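Local coordinates for protein dTDP-4-dehydrorhamnose 3,5-epimerase (PDB 2B9U) that probably catalyses the epimerisation at C3' and C5' that turns dTDP-4-dehydro-6-deoxy-alpha-D-glucose into dTDP-4-dehydro-beta-L-rhamnose on the way to dTDP-L-rhamnose, at residues E6-G9 with I13-K16; G59-R64 with D161-C166; T65-G70 with P139-C144; M109-P114 with F131-E136; H118-Q121 with I127-Y130. One frame throughout, in Å; residues are numbered along the deposited sequence.

Contact 1 (E6-G9 with I13-K16)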
# COMPACT_ATOMS: atom_id res chain seq x y z
N GLU A 6 10.89 -0.70 16.71
CA GLU A 6 10.71 -0.82 18.16
C GLU A 6 9.89 -2.05 18.54
O GLU A 6 8.76 -2.22 18.07
CB GLU A 6 10.06 0.44 18.74
CG GLU A 6 10.57 1.73 18.11
CD GLU A 6 10.24 2.99 18.89
OE1 GLU A 6 9.23 3.01 19.63
OE2 GLU A 6 11.00 3.98 18.74
N ASN A 7 10.46 -2.89 19.40
CA ASN A 7 9.77 -4.05 19.97
C ASN A 7 8.71 -3.61 20.95
O ASN A 7 9.02 -2.99 21.97
CB ASN A 7 10.74 -4.96 20.73
CG ASN A 7 11.84 -5.52 19.86
OD1 ASN A 7 12.10 -5.03 18.76
ND2 ASN A 7 12.52 -6.56 20.37
N LEU A 8 7.46 -3.98 20.69
CA LEU A 8 6.37 -3.66 21.61
C LEU A 8 5.98 -4.84 22.51
O LEU A 8 5.04 -4.75 23.30
CB LEU A 8 5.16 -3.09 20.85
CG LEU A 8 5.37 -1.89 19.91
CD1 LEU A 8 4.03 -1.37 19.46
CD2 LEU A 8 6.18 -0.72 20.53
N GLY A 9 6.71 -5.94 22.39
CA GLY A 9 6.40 -7.16 23.13
C GLY A 9 5.75 -8.22 22.27
O GLY A 9 4.98 -7.90 21.36
N ILE A 13 5.97 -5.35 16.44
CA ILE A 13 7.01 -4.39 16.13
C ILE A 13 6.40 -3.11 15.56
O ILE A 13 5.54 -3.17 14.68
CB ILE A 13 8.06 -4.96 15.13
CG1 ILE A 13 8.75 -6.21 15.72
CG2 ILE A 13 9.11 -3.90 14.81
CD1 ILE A 13 9.84 -6.81 14.86
N LEU A 14 6.83 -1.97 16.09
CA LEU A 14 6.44 -0.68 15.52
C LEU A 14 7.52 -0.23 14.55
O LEU A 14 8.71 -0.24 14.90
CB LEU A 14 6.21 0.38 16.62
CG LEU A 14 5.69 1.71 16.06
CD1 LEU A 14 4.20 1.87 16.34
CD2 LEU A 14 6.50 2.87 16.59
N ILE A 15 7.11 0.12 13.34
CA ILE A 15 8.03 0.59 12.30
C ILE A 15 7.84 2.08 12.05
O ILE A 15 6.71 2.55 11.86
CB ILE A 15 7.91 -0.22 10.97
CG1 ILE A 15 8.10 -1.71 11.22
CG2 ILE A 15 8.98 0.19 9.95
CD1 ILE A 15 6.83 -2.49 11.14
N LYS A 16 8.95 2.81 12.01
CA LYS A 16 8.90 4.25 11.85
C LYS A 16 9.68 4.63 10.61
O LYS A 16 10.90 4.45 10.59
CB LYS A 16 9.54 4.95 13.06
CG LYS A 16 8.98 4.55 14.40
CD LYS A 16 9.96 4.96 15.49
CE LYS A 16 9.26 5.73 16.58
NZ LYS A 16 10.25 6.42 17.50
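Glu6 holds CG beside its own backbone N (chi1 -40°) and then runs on extended, which carries its carboxylate along the face of the hairpin toward Lys16. The lysine reaches back from the other strand with a bend at chi3 (130°). Its NZ meets Glu6 OE2 at 2.8 Å in a salt bridge, arriving from well above the carboxylate plane and not within it. CE of the lysine also lies 3.3 Å from Glu6 OE2, so the end of the chain rests against this oxygen with methylene as well as ammonium. Beneath the charged pair the backbones form an antiparallel beta hairpin of strands 3-9 and 12-22. Glu6 and Leu14 are a hydrogen-bonded pair: Glu6 N gives to Leu14 O at 2.9 Å and Leu14 N to Glu6 O at 2.8 Å, both nearly straight. Asn7 and Ile13 follow as a non-hydrogen-bonded pair on the reverse face, where Ile13 also packs on Trp111 and Phe5. The side chains of Glu6 and Leu14 run alongside each other on one face of the hairpin, and Leu8 crosses Leu14 at a slant, its CD1 4.0 Å from Leu14 CB. Leu14 continues onto Leu102 and Tyr108, and Tyr108 touches Lys16 as well. With an alanine in place of Glu6, Lys16 NZ would probably lose its carboxylate mate here and the lysine end would be less firmly placed. The chemistry is thus divided: paired main-chain bonds fix the register, leucines supply an apolar patch, and one ion pair, partly exposed, ties the side chains across the strands.

Contact 2 (G59-R64 with D161-C166)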
# COMPACT_ATOMS: atom_id res chain seq x y z
N GLY A 59 -12.74 -5.92 13.72
CA GLY A 59 -11.91 -6.90 14.43
C GLY A 59 -12.71 -7.81 15.35
O GLY A 59 -13.93 -7.71 15.40
N LEU A 60 -12.05 -8.70 16.08
CA LEU A 60 -10.59 -8.84 16.06
C LEU A 60 -10.27 -10.12 15.27
O LEU A 60 -10.57 -11.23 15.72
CB LEU A 60 -10.02 -8.89 17.49
CG LEU A 60 -10.54 -7.87 18.52
CD1 LEU A 60 -9.97 -8.11 19.93
CD2 LEU A 60 -10.23 -6.46 18.08
N HIS A 61 -9.69 -9.95 14.08
CA HIS A 61 -9.59 -11.03 13.10
C HIS A 61 -8.24 -11.72 13.05
O HIS A 61 -7.20 -11.09 13.24
CB HIS A 61 -9.89 -10.51 11.71
CG HIS A 61 -11.19 -9.79 11.59
ND1 HIS A 61 -11.32 -8.59 10.92
CD2 HIS A 61 -12.43 -10.10 12.05
CE1 HIS A 61 -12.58 -8.20 10.96
NE2 HIS A 61 -13.27 -9.10 11.64
N TYR A 62 -8.29 -13.02 12.77
CA TYR A 62 -7.11 -13.84 12.47
C TYR A 62 -7.52 -15.03 11.58
O TYR A 62 -8.68 -15.44 11.57
CB TYR A 62 -6.43 -14.32 13.77
CG TYR A 62 -7.35 -15.01 14.75
CD1 TYR A 62 -8.23 -14.27 15.55
CD2 TYR A 62 -7.36 -16.40 14.89
CE1 TYR A 62 -9.08 -14.89 16.45
CE2 TYR A 62 -8.22 -17.03 15.80
CZ TYR A 62 -9.07 -16.25 16.57
OH TYR A 62 -9.93 -16.84 17.46
N GLN A 63 -6.56 -15.55 10.83
CA GLN A 63 -6.75 -16.80 10.11
C GLN A 63 -5.99 -17.91 10.83
O GLN A 63 -4.84 -17.74 11.20
CB GLN A 63 -6.32 -16.68 8.65
CG GLN A 63 -7.49 -16.41 7.69
CD GLN A 63 -7.10 -16.05 6.26
OE1 GLN A 63 -7.87 -15.38 5.56
NE2 GLN A 63 -5.91 -16.47 5.82
N ARG A 64 -6.66 -19.04 11.06
CA ARG A 64 -6.04 -20.15 11.77
C ARG A 64 -5.05 -20.91 10.88
O ARG A 64 -5.13 -20.85 9.66
CB ARG A 64 -7.09 -21.10 12.39
CG ARG A 64 -8.19 -21.52 11.44
CD ARG A 64 -9.06 -22.64 11.98
NE ARG A 64 -9.97 -23.17 10.96
CZ ARG A 64 -9.63 -24.02 9.99
NH1 ARG A 64 -8.38 -24.48 9.89
NH2 ARG A 64 -10.55 -24.43 9.12
N ASP A 161 -22.38 -6.89 11.38
CA ASP A 161 -23.07 -8.09 11.88
C ASP A 161 -22.08 -9.23 12.16
O ASP A 161 -22.14 -9.85 13.22
CB ASP A 161 -24.14 -8.57 10.89
CG ASP A 161 -25.38 -7.67 10.86
OD1 ASP A 161 -25.44 -6.67 11.60
OD2 ASP A 161 -26.31 -7.99 10.08
N LYS A 162 -21.19 -9.51 11.21
CA LYS A 162 -20.14 -10.53 11.38
C LYS A 162 -19.31 -10.29 12.63
O LYS A 162 -19.02 -11.24 13.38
CB LYS A 162 -19.22 -10.58 10.15
CG LYS A 162 -19.59 -11.64 9.10
CD LYS A 162 -18.88 -11.43 7.75
CE LYS A 162 -17.35 -11.54 7.84
NZ LYS A 162 -16.69 -10.98 6.59
N ASP A 163 -18.93 -9.03 12.86
CA ASP A 163 -18.06 -8.70 13.99
C ASP A 163 -18.83 -8.74 15.31
O ASP A 163 -18.25 -9.00 16.36
CB ASP A 163 -17.34 -7.36 13.76
CG ASP A 163 -16.17 -7.47 12.78
OD1 ASP A 163 -15.83 -8.60 12.36
OD2 ASP A 163 -15.59 -6.42 12.42
N LEU A 164 -20.13 -8.51 15.25
CA LEU A 164 -20.97 -8.57 16.44
C LEU A 164 -21.18 -9.99 16.95
O LEU A 164 -21.44 -10.19 18.13
CB LEU A 164 -22.32 -7.89 16.20
CG LEU A 164 -22.35 -6.37 16.24
CD1 LEU A 164 -23.60 -5.87 15.55
CD2 LEU A 164 -22.32 -5.90 17.69
N GLN A 165 -21.07 -10.98 16.06
CA GLN A 165 -21.26 -12.37 16.49
C GLN A 165 -19.98 -13.11 16.86
O GLN A 165 -20.03 -14.27 17.29
CB GLN A 165 -22.10 -13.16 15.49
CG GLN A 165 -23.60 -12.73 15.46
CD GLN A 165 -24.45 -13.21 16.65
OE1 GLN A 165 -23.94 -13.67 17.69
NE2 GLN A 165 -25.77 -13.08 16.50
N CYS A 166 -18.85 -12.43 16.72
CA CYS A 166 -17.57 -12.96 17.18
C CYS A 166 -17.67 -13.40 18.66
O CYS A 166 -18.23 -12.68 19.49
CB CYS A 166 -16.45 -11.92 16.97
SG CYS A 166 -16.06 -11.53 15.20
O HOH W 1 -15.90 -8.21 17.14
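The side chains of His61 and Asp163 cross at about a right angle, joining a strand of the jelly-roll, cupin-type barrel to the short helix 161-164 near the end of the chain. The imidazole offers its edge: NE2 gives a hydrogen bond to Asp163 OD1 at 2.7 Å, with the oxygen almost in the ring plane. On the aspartate the bond arrives from the syn side, 25° out of the carboxylate plane, and the two planes are turned 44° against each other. This is a His-carboxylate hydrogen bond, and it restrains the rotation of the ring. A second restraint is Gly59 CA, which backs one ring face 3.7 Å above the plane and over its centre. Gly59 also secures the second oxygen, since its N donates to Asp163 OD2 at 3.2 Å from far above the carboxylate plane. Both oxygens of the aspartate are therefore gripped from strand 57-63, one by a side chain and one by the main chain. The backbone of Gly59 is in a conformation that calls for glycine, and a cis peptide bond leads on to Leu60. Arg24 of the second subunit packs on Asp163, and Cys166, just past the helix, is bonded to Cys144 on strand 142-144, the neighbour of 57-63; the disulfide thus anchors the same tail covalently. The side chain of His61 lies about 10 Å from that of Tyr137, predicted to stack on the substrate's thymidine ring. A water closes the contact, donating to Gly59 O at 2.7 Å and to Asp163 O at 2.6 Å.

Contact 3 (T65-G70 with P139-C144)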
# COMPACT_ATOMS: atom_id res chain seq x y z
N THR A 65 -4.12 -21.61 11.53
CA THR A 65 -3.18 -22.52 10.87
C THR A 65 -3.96 -23.54 10.01
O THR A 65 -5.00 -24.03 10.44
CB THR A 65 -2.28 -23.16 11.97
OG1 THR A 65 -1.08 -22.38 12.10
CG2 THR A 65 -1.91 -24.61 11.67
N PRO A 66 -3.49 -23.86 8.78
CA PRO A 66 -2.25 -23.56 8.07
C PRO A 66 -2.36 -22.35 7.13
O PRO A 66 -1.63 -22.27 6.14
CB PRO A 66 -2.05 -24.82 7.22
CG PRO A 66 -3.44 -25.21 6.84
CD PRO A 66 -4.37 -24.70 7.95
N LYS A 67 -3.29 -21.45 7.44
CA LYS A 67 -3.52 -20.25 6.64
C LYS A 67 -3.39 -19.00 7.50
O LYS A 67 -4.08 -18.00 7.28
CB LYS A 67 -4.91 -20.32 5.97
CG LYS A 67 -5.03 -21.40 4.90
CD LYS A 67 -4.35 -20.99 3.61
CE LYS A 67 -4.35 -22.14 2.60
NZ LYS A 67 -3.81 -21.70 1.26
N GLU A 68 -2.49 -19.06 8.47
CA GLU A 68 -2.17 -17.95 9.34
C GLU A 68 -1.52 -16.79 8.58
O GLU A 68 -0.87 -16.98 7.56
CB GLU A 68 -1.30 -18.42 10.51
CG GLU A 68 0.17 -18.76 10.17
CD GLU A 68 0.35 -20.03 9.34
OE1 GLU A 68 -0.59 -20.85 9.23
OE2 GLU A 68 1.46 -20.20 8.78
N GLN A 69 -1.70 -15.58 9.09
CA GLN A 69 -1.24 -14.38 8.41
C GLN A 69 -0.49 -13.47 9.37
O GLN A 69 -0.87 -13.31 10.52
CB GLN A 69 -2.43 -13.62 7.80
CG GLN A 69 -3.13 -14.32 6.65
CD GLN A 69 -4.39 -13.59 6.18
OE1 GLN A 69 -4.64 -13.48 4.97
NE2 GLN A 69 -5.19 -13.10 7.12
N GLY A 70 0.60 -12.88 8.87
CA GLY A 70 1.17 -11.70 9.47
C GLY A 70 0.59 -10.48 8.79
O GLY A 70 0.08 -10.58 7.67
N PRO A 139 -11.37 -17.80 3.63
CA PRO A 139 -12.60 -17.88 4.42
C PRO A 139 -12.77 -19.14 5.31
O PRO A 139 -13.23 -19.00 6.45
CB PRO A 139 -13.70 -17.80 3.37
CG PRO A 139 -13.09 -17.02 2.27
CD PRO A 139 -11.65 -17.43 2.23
N PRO A 140 -12.42 -20.35 4.81
CA PRO A 140 -12.56 -21.51 5.70
C PRO A 140 -11.75 -21.41 7.00
O PRO A 140 -12.13 -22.03 8.01
CB PRO A 140 -12.06 -22.68 4.84
CG PRO A 140 -12.29 -22.23 3.43
CD PRO A 140 -11.95 -20.77 3.47
N HIS A 141 -10.67 -20.64 6.98
CA HIS A 141 -9.75 -20.52 8.11
C HIS A 141 -9.93 -19.23 8.94
O HIS A 141 -9.22 -19.02 9.94
CB HIS A 141 -8.31 -20.65 7.62
CG HIS A 141 -8.04 -21.90 6.85
ND1 HIS A 141 -8.42 -22.05 5.53
CD2 HIS A 141 -7.44 -23.06 7.21
CE1 HIS A 141 -8.06 -23.25 5.11
NE2 HIS A 141 -7.46 -23.88 6.11
N GLU A 142 -10.87 -18.38 8.53
CA GLU A 142 -11.15 -17.13 9.24
C GLU A 142 -11.78 -17.40 10.60
O GLU A 142 -12.66 -18.25 10.73
CB GLU A 142 -12.06 -16.22 8.40
CG GLU A 142 -11.32 -15.40 7.34
CD GLU A 142 -12.24 -14.62 6.40
OE1 GLU A 142 -13.35 -15.11 6.06
OE2 GLU A 142 -11.85 -13.50 5.97
N ARG A 143 -11.30 -16.68 11.61
CA ARG A 143 -11.83 -16.71 12.97
C ARG A 143 -11.74 -15.30 13.59
O ARG A 143 -10.96 -14.46 13.14
CB ARG A 143 -11.06 -17.71 13.85
CG ARG A 143 -11.21 -19.21 13.49
CD ARG A 143 -12.67 -19.71 13.60
NE ARG A 143 -12.79 -21.17 13.59
CZ ARG A 143 -12.70 -21.94 12.50
NH1 ARG A 143 -12.49 -21.40 11.30
NH2 ARG A 143 -12.81 -23.26 12.62
N CYS A 144 -12.54 -15.05 14.63
CA CYS A 144 -12.46 -13.79 15.35
C CYS A 144 -12.81 -13.93 16.82
O CYS A 144 -13.45 -14.91 17.24
CB CYS A 144 -13.34 -12.72 14.69
SG CYS A 144 -15.07 -13.18 14.56
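The imidazole of His141 carries the methylene chain of Lys67 on one face: Lys67 CG stands 3.4 Å from the ring centroid and only 6° off the normal, a CH-pi contact centred on the ring. Lys67 CB sits closer to the root of the same group, 3.6 Å from His141 CG. Near the ring plane, at the CD2 edge, lies the carbonyl O of Thr65, 4.2 Å from His141 CD2. Pro66 comes in obliquely, its CD 3.6 Å from His141 CD2, and the peptide bond between Thr65 and Pro66 is cis, in the loop that sets proline and lysine against the same ring. Beyond CG the lysine bends (chi2 -76°), and its amino end leaves the histidine. The ring nitrogen ND1 is engaged elsewhere: His141 ND1 is hydrogen-bonded to Ser138 OG. This surface contact clasps the loop between strands 57-63 and 70-75 to the 3-10 turn 139-141, which leads into strand 142-144, outermost in its jelly-roll sheet within this chain. The side chain of Lys67 lies about 9 Å from that of Tyr137, predicted to stack on the thymidine ring of the substrate. Chemically, a charged residue and a polar ring meet here through carbon: the lysine spends its aliphatic part on the imidazole, and the two segments adhere by dispersion and CH-pi attraction, not by charge.

Contact 4 (M109-P114 with F131-E136)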
# COMPACT_ATOMS: atom_id res chain seq x y z
N MET A 109 3.78 2.25 11.48
CA MET A 109 3.24 0.97 11.07
C MET A 109 3.41 -0.00 12.23
O MET A 109 4.33 0.14 13.02
CB MET A 109 4.02 0.42 9.87
CG MET A 109 3.69 1.08 8.53
SD MET A 109 4.96 0.71 7.31
CE MET A 109 6.19 1.95 7.74
N LEU A 110 2.52 -0.98 12.31
CA LEU A 110 2.61 -2.07 13.27
C LEU A 110 2.73 -3.35 12.47
O LEU A 110 1.85 -3.65 11.62
CB LEU A 110 1.32 -2.19 14.07
CG LEU A 110 1.17 -2.02 15.57
CD1 LEU A 110 0.16 -3.06 16.03
CD2 LEU A 110 2.48 -2.15 16.33
N TRP A 111 3.79 -4.11 12.76
CA TRP A 111 3.90 -5.49 12.28
C TRP A 111 3.33 -6.42 13.33
O TRP A 111 3.73 -6.39 14.52
CB TRP A 111 5.34 -5.85 11.94
CG TRP A 111 5.66 -7.35 12.02
CD1 TRP A 111 6.40 -7.98 12.97
CD2 TRP A 111 5.24 -8.38 11.09
NE1 TRP A 111 6.47 -9.33 12.71
CE2 TRP A 111 5.76 -9.60 11.57
CE3 TRP A 111 4.46 -8.38 9.92
CZ2 TRP A 111 5.56 -10.81 10.90
CZ3 TRP A 111 4.24 -9.60 9.26
CH2 TRP A 111 4.79 -10.79 9.75
N ILE A 112 2.38 -7.23 12.89
CA ILE A 112 1.64 -8.18 13.72
C ILE A 112 1.83 -9.60 13.14
O ILE A 112 1.19 -9.97 12.15
CB ILE A 112 0.13 -7.86 13.77
CG1 ILE A 112 -0.13 -6.38 14.12
CG2 ILE A 112 -0.59 -8.83 14.75
CD1 ILE A 112 -1.59 -5.99 14.04
N PRO A 113 2.69 -10.40 13.79
CA PRO A 113 3.00 -11.78 13.35
C PRO A 113 1.80 -12.70 13.51
O PRO A 113 0.84 -12.33 14.17
CB PRO A 113 4.15 -12.20 14.29
CG PRO A 113 4.01 -11.34 15.48
CD PRO A 113 3.41 -10.03 15.03
N PRO A 114 1.82 -13.90 12.87
CA PRO A 114 0.73 -14.87 13.10
C PRO A 114 0.54 -15.25 14.57
O PRO A 114 1.49 -15.21 15.35
CB PRO A 114 1.18 -16.10 12.31
CG PRO A 114 2.10 -15.60 11.27
CD PRO A 114 2.80 -14.40 11.88
N PHE A 131 -0.74 -4.74 4.74
CA PHE A 131 0.20 -5.55 3.97
C PHE A 131 0.20 -6.93 4.60
O PHE A 131 0.54 -7.07 5.79
CB PHE A 131 1.60 -4.96 3.94
CG PHE A 131 1.65 -3.55 3.44
CD1 PHE A 131 1.57 -3.27 2.07
CD2 PHE A 131 1.78 -2.49 4.33
CE1 PHE A 131 1.62 -1.95 1.61
CE2 PHE A 131 1.82 -1.17 3.88
CZ PHE A 131 1.75 -0.91 2.51
N ILE A 132 -0.21 -7.93 3.83
CA ILE A 132 -0.49 -9.27 4.39
C ILE A 132 0.60 -10.25 3.97
O ILE A 132 0.98 -10.33 2.79
CB ILE A 132 -1.93 -9.77 4.02
CG1 ILE A 132 -2.97 -8.91 4.73
CG2 ILE A 132 -2.19 -11.26 4.41
CD1 ILE A 132 -4.30 -8.86 4.02
N THR A 133 1.15 -10.96 4.96
CA THR A 133 2.22 -11.93 4.73
C THR A 133 1.70 -13.33 5.05
O THR A 133 0.60 -13.48 5.60
CB THR A 133 3.48 -11.62 5.59
OG1 THR A 133 3.23 -11.95 6.96
CG2 THR A 133 3.91 -10.13 5.48
N HIS A 134 2.48 -14.33 4.66
CA HIS A 134 2.25 -15.76 4.97
C HIS A 134 1.23 -16.46 4.08
O HIS A 134 1.58 -17.39 3.34
CB HIS A 134 1.90 -15.99 6.46
CG HIS A 134 3.05 -15.79 7.38
ND1 HIS A 134 3.59 -14.55 7.65
CD2 HIS A 134 3.77 -16.68 8.12
CE1 HIS A 134 4.58 -14.68 8.52
NE2 HIS A 134 4.72 -15.96 8.81
N ASN A 135 -0.02 -16.02 4.14
CA ASN A 135 -1.12 -16.66 3.43
C ASN A 135 -2.19 -15.69 3.03
O ASN A 135 -2.50 -14.75 3.76
CB ASN A 135 -1.74 -17.75 4.29
CG ASN A 135 -0.87 -18.96 4.39
OD1 ASN A 135 -0.56 -19.61 3.39
ND2 ASN A 135 -0.42 -19.25 5.60
N GLU A 136 -2.78 -15.92 1.86
CA GLU A 136 -3.85 -15.09 1.36
C GLU A 136 -5.14 -15.25 2.16
O GLU A 136 -5.24 -16.09 3.05
CB GLU A 136 -4.10 -15.39 -0.12
CG GLU A 136 -2.93 -15.02 -1.01
CD GLU A 136 -3.20 -15.27 -2.48
OE1 GLU A 136 -4.39 -15.48 -2.87
OE2 GLU A 136 -2.21 -15.26 -3.25
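Trp111 turns the outer rim of its indole to Thr133, whose OG1 lies in the ring plane 3.4 Å from Trp111 CH2; Thr133 CG2 adds a methyl contact at 3.8 Å to Trp111 CZ3. The same rim also meets His134, whose CE1 is 4.1 Å from Trp111 CH2, so indole and imidazole meet edge to edge. The one CH-pi contact is made by Pro114, which lays CG over the centre of the His134 ring, 3.7 Å from its centroid. Strands 109-112 and 126-133 both pair with strand 70-75 in the large antiparallel sheet of the jelly roll; Trp111 and Thr133 meet across that intervening strand, where Ile72 touches Trp111, and Pro114 and His134 pair beyond the strand ends. A polar link within 131-136 stiffens the arrangement: Thr133 OG1 and His134 ND1 are hydrogen-bonded at 2.7 Å, the hydroxyl lying in the imidazole plane. For this Thr133 places OG1 between its backbone N and carbonyl carbon (chi1 73°). Exchange of Trp111 for an alanine would probably open a gap beside Thr133 and leave the CE1 edge of His134 without its aromatic neighbour. Ile15 and Ile41 also pack on the indole.

Contact 5 (H118-Q121 with I127-Y130)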
# COMPACT_ATOMS: atom_id res chain seq x y z
N HIS A 118 -6.29 -9.11 15.20
CA HIS A 118 -6.12 -7.68 14.94
C HIS A 118 -7.44 -6.91 14.83
O HIS A 118 -8.38 -7.33 14.19
CB HIS A 118 -5.25 -7.46 13.67
CG HIS A 118 -5.34 -6.07 13.11
ND1 HIS A 118 -5.88 -5.80 11.88
CD2 HIS A 118 -4.98 -4.87 13.63
CE1 HIS A 118 -5.85 -4.50 11.66
NE2 HIS A 118 -5.31 -3.91 12.71
N GLY A 119 -7.49 -5.74 15.44
CA GLY A 119 -8.62 -4.86 15.24
C GLY A 119 -8.21 -3.42 15.42
O GLY A 119 -7.09 -3.14 15.85
N PHE A 120 -9.12 -2.51 15.09
CA PHE A 120 -8.91 -1.10 15.36
C PHE A 120 -10.23 -0.37 15.46
O PHE A 120 -11.24 -0.85 14.94
CB PHE A 120 -8.03 -0.43 14.29
CG PHE A 120 -8.63 -0.42 12.90
CD1 PHE A 120 -9.46 0.62 12.49
CD2 PHE A 120 -8.34 -1.44 12.01
CE1 PHE A 120 -9.99 0.64 11.21
CE2 PHE A 120 -8.88 -1.42 10.72
CZ PHE A 120 -9.70 -0.39 10.32
N GLN A 121 -10.21 0.77 16.14
CA GLN A 121 -11.26 1.76 15.99
C GLN A 121 -10.75 2.99 15.23
O GLN A 121 -9.66 3.52 15.51
CB GLN A 121 -11.86 2.18 17.33
CG GLN A 121 -13.06 3.13 17.17
CD GLN A 121 -13.79 3.38 18.46
OE1 GLN A 121 -13.19 3.69 19.49
NE2 GLN A 121 -15.11 3.28 18.40
N ILE A 127 -8.24 5.79 6.24
CA ILE A 127 -7.81 4.79 5.28
C ILE A 127 -6.71 3.96 5.90
O ILE A 127 -5.63 4.47 6.28
CB ILE A 127 -7.30 5.42 3.96
CG1 ILE A 127 -8.42 6.21 3.27
CG2 ILE A 127 -6.75 4.35 3.02
CD1 ILE A 127 -7.91 7.28 2.34
N VAL A 128 -6.99 2.66 5.97
CA VAL A 128 -6.05 1.70 6.47
C VAL A 128 -5.62 0.81 5.31
O VAL A 128 -6.46 0.37 4.51
CB VAL A 128 -6.68 0.89 7.65
CG1 VAL A 128 -5.77 -0.21 8.16
CG2 VAL A 128 -7.04 1.84 8.78
N ILE A 129 -4.32 0.59 5.21
CA ILE A 129 -3.70 -0.37 4.30
C ILE A 129 -3.19 -1.54 5.12
O ILE A 129 -2.54 -1.36 6.16
CB ILE A 129 -2.51 0.26 3.52
CG1 ILE A 129 -2.93 1.58 2.87
CG2 ILE A 129 -1.91 -0.74 2.49
CD1 ILE A 129 -3.44 1.51 1.47
N TYR A 130 -3.49 -2.75 4.65
CA TYR A 130 -2.99 -3.96 5.30
C TYR A 130 -2.01 -4.66 4.37
O TYR A 130 -2.42 -5.14 3.30
CB TYR A 130 -4.16 -4.92 5.61
CG TYR A 130 -5.46 -4.34 6.16
CD1 TYR A 130 -6.27 -3.50 5.39
CD2 TYR A 130 -5.90 -4.69 7.44
CE1 TYR A 130 -7.49 -3.00 5.90
CE2 TYR A 130 -7.12 -4.20 7.95
CZ TYR A 130 -7.90 -3.36 7.17
OH TYR A 130 -9.09 -2.89 7.67
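Phe120 meets two residues of the facing strand at once, Val128 over a ring face and Tyr130 at the edge. Val128 CG2 lies 4.2 Å from the centroid of the Phe120 ring, well off the normal, and leans toward the rim, with Phe120 CZ 3.8 Å away. The phenyl reaches this place with CG between its backbone N and carbonyl carbon (chi1 63°), which brings the ring to the facing strand. Tyr130 crosses it at about a right angle: the phenol oxygen is in the plane of the phenyl, with Tyr130 OH 3.4 Å from Phe120 CE2. That hydroxyl is hydrogen-bonded to Ser50 OG, which helps hold it against the phenyl edge from strand 44-52. The two strands run nearly antiparallel, 168° between their directions, but 10.7 Å apart, too far for backbone pairing; they belong to the two opposed sheets of the flattened jelly-roll barrel, and the contact bridges part of the interior between them. Val128 serves both aromatic neighbours, since its CG1 lies 3.9 Å above the Tyr130 ring, displaced toward the rim. His118 completes the set from the strand of Phe120, presenting its edge to Tyr130, with His118 CE1 3.9 Å from Tyr130 CE2. Its NE2 is hydrogen-bonded to Asp82 OD1 on strand 79-86, which steadies the imidazole. The side chain of Tyr130 is about 11 Å from that of Tyr137, the predicted partner of the substrate's thymidine ring.

Overall arrangement
Contact 1 closes first, an N-terminal hairpin; contacts 2 to 5 come later, and the chain spanned by contact 2 encloses contact 3, which encloses contact 4 and then contact 5. Contacts 1 and 4 share the larger sheet, where strands 12-22 and 109-112 are neighbours, centres about 14 Å apart. Contact 5 spans the two sheets and shares strand 126-133 with contact 4. Contacts 2 and 3, centres about 11 Å apart, use neighbouring strands 57-63 and 142-144 and are joined by the Cys144-Cys166 disulfide. Contacts 1 and 2 flank the barrel on opposite sides, about 25 Å apart between centres, so the five sample hairpin, barrel interior and C-terminal helix of one jelly roll.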